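PDB 5B6T: glycosyl hydrolase family 62 protein from Coprinopsis cinerea, which acts as an alpha-L-arabinofuranosidase, probably cleaving arabinose side groups from arabinoxylan in plant hemicellulose. Local coordinates for residues Asp143-Cys148 with Asn198-Asp203; Ser150-Leu155 with Arg166-Leu171. One frame throughout, in Å; residues are numbered along the deposited sequence.

Contact 1: Asp143-Cys148 with Asn198-Asp203; sequences DMWVIC and NVYRID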
loop_
_atom_site.group_PDB
_atom_site.type_symbol
_atom_site.label_atom_id
_atom_site.label_comp_id
_atom_site.label_asym_id
_atom_site.label_seq_id
_atom_site.Cartn_x
_atom_site.Cartn_y
_atom_site.Cartn_z
ATOM N N ASP A 143 -1.923 -6.839 4.305
ATOM C CA ASP A 143 -1.088 -5.931 3.498
ATOM C C ASP A 143 -0.133 -6.667 2.573
ATOM O O ASP A 143 1.102 -6.658 2.745
ATOM C CB ASP A 143 -0.402 -4.893 4.406
ATOM C CG ASP A 143 -1.407 -4.089 5.197
ATOM O OD1 ASP A 143 -2.575 -4.013 4.764
ATOM O OD2 ASP A 143 -1.052 -3.492 6.236
ATOM N N MET A 144 -0.759 -7.305 1.599
ATOM C CA MET A 144 -0.100 -8.190 0.648
ATOM C C MET A 144 0.504 -7.361 -0.471
ATOM O O MET A 144 -0.195 -6.530 -1.068
ATOM C CB MET A 144 -1.141 -9.159 0.068
ATOM C CG MET A 144 -2.031 -9.814 1.104
ATOM S SD MET A 144 -1.106 -10.825 2.264
ATOM C CE MET A 144 -2.396 -11.194 3.466
ATOM N N TRP A 145 1.779 -7.612 -0.772
ATOM C CA TRP A 145 2.504 -6.815 -1.761
ATOM C C TRP A 145 3.390 -7.672 -2.646
ATOM O O TRP A 145 4.274 -8.396 -2.134
ATOM C CB TRP A 145 3.344 -5.766 -1.021
ATOM C CG TRP A 145 4.120 -4.873 -1.941
ATOM C CD1 TRP A 145 5.348 -5.125 -2.512
ATOM C CD2 TRP A 145 3.743 -3.577 -2.384
ATOM N NE1 TRP A 145 5.710 -4.087 -3.305
ATOM C CE2 TRP A 145 4.760 -3.104 -3.233
ATOM C CE3 TRP A 145 2.643 -2.763 -2.142
ATOM C CZ2 TRP A 145 4.687 -1.852 -3.867
ATOM C CZ3 TRP A 145 2.570 -1.549 -2.775
ATOM C CH2 TRP A 145 3.595 -1.089 -3.604
ATOM N N VAL A 146 3.202 -7.564 -3.958
ATOM C CA VAL A 146 4.017 -8.252 -4.959
ATOM C C VAL A 146 5.023 -7.301 -5.588
ATOM O O VAL A 146 4.699 -6.172 -5.938
ATOM C CB VAL A 146 3.120 -8.881 -6.060
ATOM C CG1 VAL A 146 3.961 -9.371 -7.243
ATOM C CG2 VAL A 146 2.240 -9.986 -5.505
ATOM N N ILE A 147 6.246 -7.797 -5.759
ATOM C CA ILE A 147 7.254 -7.165 -6.620
ATOM C C ILE A 147 8.055 -8.274 -7.289
ATOM O O ILE A 147 8.446 -9.254 -6.644
ATOM C CB ILE A 147 8.143 -6.147 -5.865
ATOM C CG1 ILE A 147 9.227 -5.579 -6.783
ATOM C CG2 ILE A 147 8.761 -6.724 -4.587
ATOM C CD1 ILE A 147 9.967 -4.405 -6.214
ATOM N N CYS A 148 8.317 -8.100 -8.589
ATOM C CA CYS A 148 9.079 -9.059 -9.379
ATOM C C CYS A 148 10.342 -8.412 -9.928
ATOM O O CYS A 148 10.371 -7.217 -10.199
ATOM C CB CYS A 148 8.243 -9.562 -10.554
ATOM S SG CYS A 148 6.597 -10.132 -10.065
ATOM N N ASN A 198 5.615 -1.270 1.584
ATOM C CA ASN A 198 5.807 -1.035 0.150
ATOM C C ASN A 198 7.218 -1.452 -0.206
ATOM O O ASN A 198 8.161 -1.233 0.569
ATOM C CB ASN A 198 5.684 0.445 -0.269
ATOM C CG ASN A 198 4.395 1.119 0.165
ATOM O OD1 ASN A 198 4.433 2.000 1.025
ATOM N ND2 ASN A 198 3.286 0.793 -0.481
ATOM N N VAL A 199 7.360 -2.074 -1.366
ATOM C CA VAL A 199 8.665 -2.466 -1.884
ATOM C C VAL A 199 8.765 -2.073 -3.363
ATOM O O VAL A 199 7.934 -2.450 -4.164
ATOM C CB VAL A 199 8.965 -3.960 -1.694
ATOM C CG1 VAL A 199 10.440 -4.230 -1.991
ATOM C CG2 VAL A 199 8.607 -4.374 -0.287
ATOM N N TYR A 200 9.799 -1.268 -3.681
ATOM C CA TYR A 200 9.977 -0.720 -5.026
ATOM C C TYR A 200 11.388 -0.902 -5.562
ATOM O O TYR A 200 12.342 -0.913 -4.783
ATOM C CB TYR A 200 9.711 0.763 -5.018
ATOM C CG TYR A 200 8.311 1.164 -4.612
ATOM C CD1 TYR A 200 7.243 0.976 -5.469
ATOM C CD2 TYR A 200 8.071 1.740 -3.378
ATOM C CE1 TYR A 200 5.960 1.368 -5.122
ATOM C CE2 TYR A 200 6.806 2.157 -3.023
ATOM C CZ TYR A 200 5.735 1.943 -3.900
ATOM O OH TYR A 200 4.470 2.360 -3.525
ATOM N N ARG A 201 11.497 -1.050 -6.884
ATOM C CA ARG A 201 12.796 -0.916 -7.574
ATOM C C ARG A 201 13.087 0.560 -7.742
ATOM O O ARG A 201 12.224 1.332 -8.177
ATOM C CB ARG A 201 12.747 -1.595 -8.928
ATOM C CG ARG A 201 13.953 -1.350 -9.820
ATOM C CD ARG A 201 15.242 -1.876 -9.210
ATOM N NE ARG A 201 16.397 -1.473 -10.008
ATOM C CZ ARG A 201 16.741 -2.023 -11.175
ATOM N NH1 ARG A 201 16.033 -3.017 -11.701
ATOM N NH2 ARG A 201 17.813 -1.561 -11.831
ATOM N N ILE A 202 14.304 0.977 -7.411
ATOM C CA ILE A 202 14.698 2.396 -7.556
ATOM C C ILE A 202 15.335 2.553 -8.928
ATOM O O ILE A 202 16.454 2.079 -9.138
ATOM C CB ILE A 202 15.663 2.853 -6.444
ATOM C CG1 ILE A 202 15.060 2.620 -5.061
ATOM C CG2 ILE A 202 16.010 4.323 -6.613
ATOM C CD1 ILE A 202 16.051 2.732 -3.904
ATOM N N ASP A 203 14.636 3.239 -9.844
ATOM C CA ASP A 203 15.185 3.467 -11.189
ATOM C C ASP A 203 16.561 4.122 -11.146
ATOM O O ASP A 203 16.814 4.984 -10.297
ATOM C CB ASP A 203 14.275 4.356 -12.028
ATOM C CG ASP A 203 13.036 3.643 -12.537
ATOM O OD1 ASP A 203 13.014 2.391 -12.552
ATOM O OD2 ASP A 203 12.123 4.373 -12.965
#
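Trp145 lays one face of its indole over the backbone of Asn198 and Val199, and NE1 donates to Val199 O at 2.9 Å. The N-H points off line (131° at the hydrogen), though the donor lies in the carbonyl plane on a lone pair. On that face, Asn198 CA stands 4.0 Å above the centre of the six-membered ring, a CH-pi contact. The edge of that ring meets the face of Tyr200 in an offset edge-to-face pair, planes 82° apart, Trp145 CZ2 lying 3.7 Å from Tyr200 CE1. Trp145 CG stands anti to the backbone N (chi1 -179°), on the side of strand 198-202. Ile147 CD1 rests on Val199 O at 3.5 Å, and Ile147 CG2 meets Val199 CG1. An alanine in place of Trp145 would probably leave Val199 O without this donor and open a gap over Asn198 CA and against the Tyr200 ring. Asn198 OD1 is hydrogen-bonded to Tyr286 OH and ND2 to Gly266 O, and Tyr200 OH to Leu268 N. Strand axes 7.4 Å apart, nearly parallel, without backbone bonds, are consistent with the inner strands of adjacent blades in the five-bladed beta-propeller of family 62, with the Asn198 side chain about 5 Å from the bound calcium.

Contact 2: Ser150-Leu155 with Arg166-Leu171; sequences SSLCHL and RSQTSL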
loop_
_atom_site.group_PDB
_atom_site.type_symbol
_atom_site.label_atom_id
_atom_site.label_comp_id
_atom_site.label_asym_id
_atom_site.label_seq_id
_atom_site.Cartn_x
_atom_site.Cartn_y
_atom_site.Cartn_z
ATOM N N SER A 150 13.624 -9.697 -12.980
ATOM C CA SER A 150 13.612 -10.440 -14.252
ATOM C C SER A 150 13.426 -11.958 -14.129
ATOM O O SER A 150 13.165 -12.648 -15.125
ATOM C CB SER A 150 14.910 -10.156 -15.030
ATOM O OG SER A 150 16.035 -10.671 -14.334
ATOM N N SER A 151 13.576 -12.505 -12.936
ATOM C CA SER A 151 13.419 -13.968 -12.806
ATOM C C SER A 151 12.476 -14.457 -11.728
ATOM O O SER A 151 11.916 -15.552 -11.879
ATOM C CB SER A 151 14.770 -14.644 -12.659
ATOM O OG SER A 151 15.272 -14.416 -11.384
ATOM N N LEU A 152 12.288 -13.674 -10.665
ATOM C CA LEU A 152 11.432 -14.078 -9.545
ATOM C C LEU A 152 10.343 -13.078 -9.253
ATOM O O LEU A 152 10.495 -11.897 -9.529
ATOM C CB LEU A 152 12.261 -14.164 -8.261
ATOM C CG LEU A 152 13.385 -15.193 -8.230
ATOM C CD1 LEU A 152 14.227 -15.024 -6.962
ATOM C CD2 LEU A 152 12.818 -16.598 -8.353
ATOM N N CYS A 153 9.252 -13.578 -8.660
ATOM C CA CYS A 153 8.222 -12.770 -8.044
ATOM C C CYS A 153 8.247 -12.991 -6.553
ATOM O O CYS A 153 8.477 -14.120 -6.097
ATOM C CB CYS A 153 6.848 -13.154 -8.586
ATOM S SG CYS A 153 6.729 -12.878 -10.364
ATOM N N HIS A 154 8.067 -11.903 -5.810
ATOM C CA HIS A 154 8.079 -11.926 -4.355
ATOM C C HIS A 154 6.737 -11.460 -3.821
ATOM O O HIS A 154 6.153 -10.514 -4.358
ATOM C CB HIS A 154 9.206 -11.020 -3.795
ATOM C CG HIS A 154 10.571 -11.397 -4.300
ATOM N ND1 HIS A 154 11.428 -12.196 -3.580
ATOM C CD2 HIS A 154 11.213 -11.095 -5.448
ATOM C CE1 HIS A 154 12.537 -12.385 -4.281
ATOM N NE2 HIS A 154 12.439 -11.700 -5.403
ATOM N N LEU A 155 6.293 -12.096 -2.757
ATOM C CA LEU A 155 5.041 -11.740 -2.119
ATOM C C LEU A 155 5.313 -11.445 -0.647
ATOM O O LEU A 155 5.698 -12.336 0.138
ATOM C CB LEU A 155 4.028 -12.884 -2.287
ATOM C CG LEU A 155 2.688 -12.721 -1.547
ATOM C CD1 LEU A 155 1.932 -11.478 -2.004
ATOM C CD2 LEU A 155 1.813 -13.947 -1.714
ATOM N N ARG A 166 8.158 -12.889 3.462
ATOM C CA ARG A 166 8.410 -12.876 2.023
ATOM C C ARG A 166 8.457 -14.304 1.443
ATOM O O ARG A 166 9.251 -15.127 1.920
ATOM C CB ARG A 166 9.723 -12.172 1.735
ATOM C CG ARG A 166 10.025 -11.960 0.255
ATOM C CD ARG A 166 11.436 -11.504 -0.057
ATOM N NE ARG A 166 12.442 -12.463 0.419
ATOM C CZ ARG A 166 12.777 -13.581 -0.213
ATOM N NH1 ARG A 166 12.221 -13.903 -1.358
ATOM N NH2 ARG A 166 13.680 -14.383 0.319
ATOM N N SER A 167 7.587 -14.579 0.464
ATOM C CA SER A 167 7.638 -15.805 -0.351
ATOM C C SER A 167 8.108 -15.438 -1.729
ATOM O O SER A 167 8.051 -14.266 -2.154
ATOM C CB SER A 167 6.264 -16.469 -0.472
ATOM O OG SER A 167 5.834 -17.007 0.770
ATOM N N GLN A 168 8.565 -16.445 -2.465
ATOM C CA GLN A 168 8.899 -16.216 -3.861
ATOM C C GLN A 168 8.449 -17.341 -4.757
ATOM O O GLN A 168 8.212 -18.460 -4.289
ATOM C CB GLN A 168 10.402 -15.968 -4.001
ATOM C CG GLN A 168 11.255 -17.093 -3.421
ATOM C CD GLN A 168 12.721 -16.823 -3.630
ATOM O OE1 GLN A 168 13.263 -15.799 -3.160
ATOM N NE2 GLN A 168 13.388 -17.730 -4.352
ATOM N N THR A 169 8.285 -17.005 -6.040
ATOM C CA THR A 169 8.007 -17.962 -7.089
ATOM C C THR A 169 8.682 -17.485 -8.374
ATOM O O THR A 169 9.181 -16.379 -8.413
ATOM C CB THR A 169 6.479 -18.165 -7.308
ATOM O OG1 THR A 169 6.240 -19.324 -8.112
ATOM C CG2 THR A 169 5.832 -16.985 -7.975
ATOM N N SER A 170 8.755 -18.322 -9.406
ATOM C CA SER A 170 9.314 -17.854 -10.670
ATOM C C SER A 170 8.382 -16.896 -11.393
ATOM O O SER A 170 7.153 -16.973 -11.278
ATOM C CB SER A 170 9.667 -19.011 -11.607
ATOM O OG SER A 170 8.479 -19.662 -11.971
ATOM N N LEU A 171 8.972 -16.013 -12.194
ATOM C CA LEU A 171 8.186 -15.157 -13.069
ATOM C C LEU A 171 7.231 -15.954 -13.974
ATOM O O LEU A 171 6.101 -15.531 -14.191
ATOM C CB LEU A 171 9.121 -14.244 -13.886
ATOM C CG LEU A 171 8.543 -13.088 -14.691
ATOM C CD1 LEU A 171 8.011 -12.012 -13.782
ATOM C CD2 LEU A 171 9.641 -12.513 -15.565
#
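A beta hairpin, made of the two middle strands of one four-stranded propeller blade, pairs Leu152-Leu155 antiparallel with Ser167-Ser170. Cys153 and Thr169 form a hydrogen-bonded pair, Cys153 N reaching Thr169 O at 2.8 Å, and Leu155 and Ser167 form a second such pair. Between them the non-hydrogen-bonded pair His154 and Gln168 draws in to 4.4 Å from CA to CA. Past the last bridge, Leu171 N donates to Ser151 O from above the carbonyl plane. On the face carrying Cys153 and Thr169, Cys153 CB touches Thr169 CG2, while Cys153 SG packs against Leu171 CD1 at 3.8 Å; Phe89 of strand 82-89 adjoins both Cys153 and Leu171. Ser167 OG and Thr169 OG1 turn to other partners, Tyr125 and Asn179 for the first, Asn176 for the second. The end of the Leu152 side chain comes back toward Gln168, CD1 lying 3.9 Å from NE2. On the face carrying Gln168, His154 and Arg166 run side by side, the arginine bending at chi3 (59°). Its NH1 comes to the edge of the imidazole, in the ring plane, and donates to ND1; a guanidinium so placed is likely to disfavour protonation of that nitrogen. Arg166 NH1 serves two acceptors: it lies 2.9 Å from His154 ND1 and 2.8 Å from Gln168 OE1, where it meets a lone pair in the amide plane.

Along the chain, residues 143-148 turn tightly into 150-155, which run back antiparallel beside them; His154 N and Ile147 O probably share a hydrogen bond, and the Cys148-Cys153 disulfide spans the turn, Cys148 SG and Cys153 SG standing 2.8 Å apart, longer than an intact bond. The strand runs on to residue 158, turns, and comes back through strand 163-170, and residues 166-171 close the hairpin in contact 2. Strand 182-186 completes this sheet before the chain crosses to the next, whose strand 195-202 returns to 143-148 and closes the longer loop of contact 1. Contact 2 thus falls between the segments of contact 1, without crossing. Contact 2 lies within one blade; contact 1 joins its innermost strand to the next.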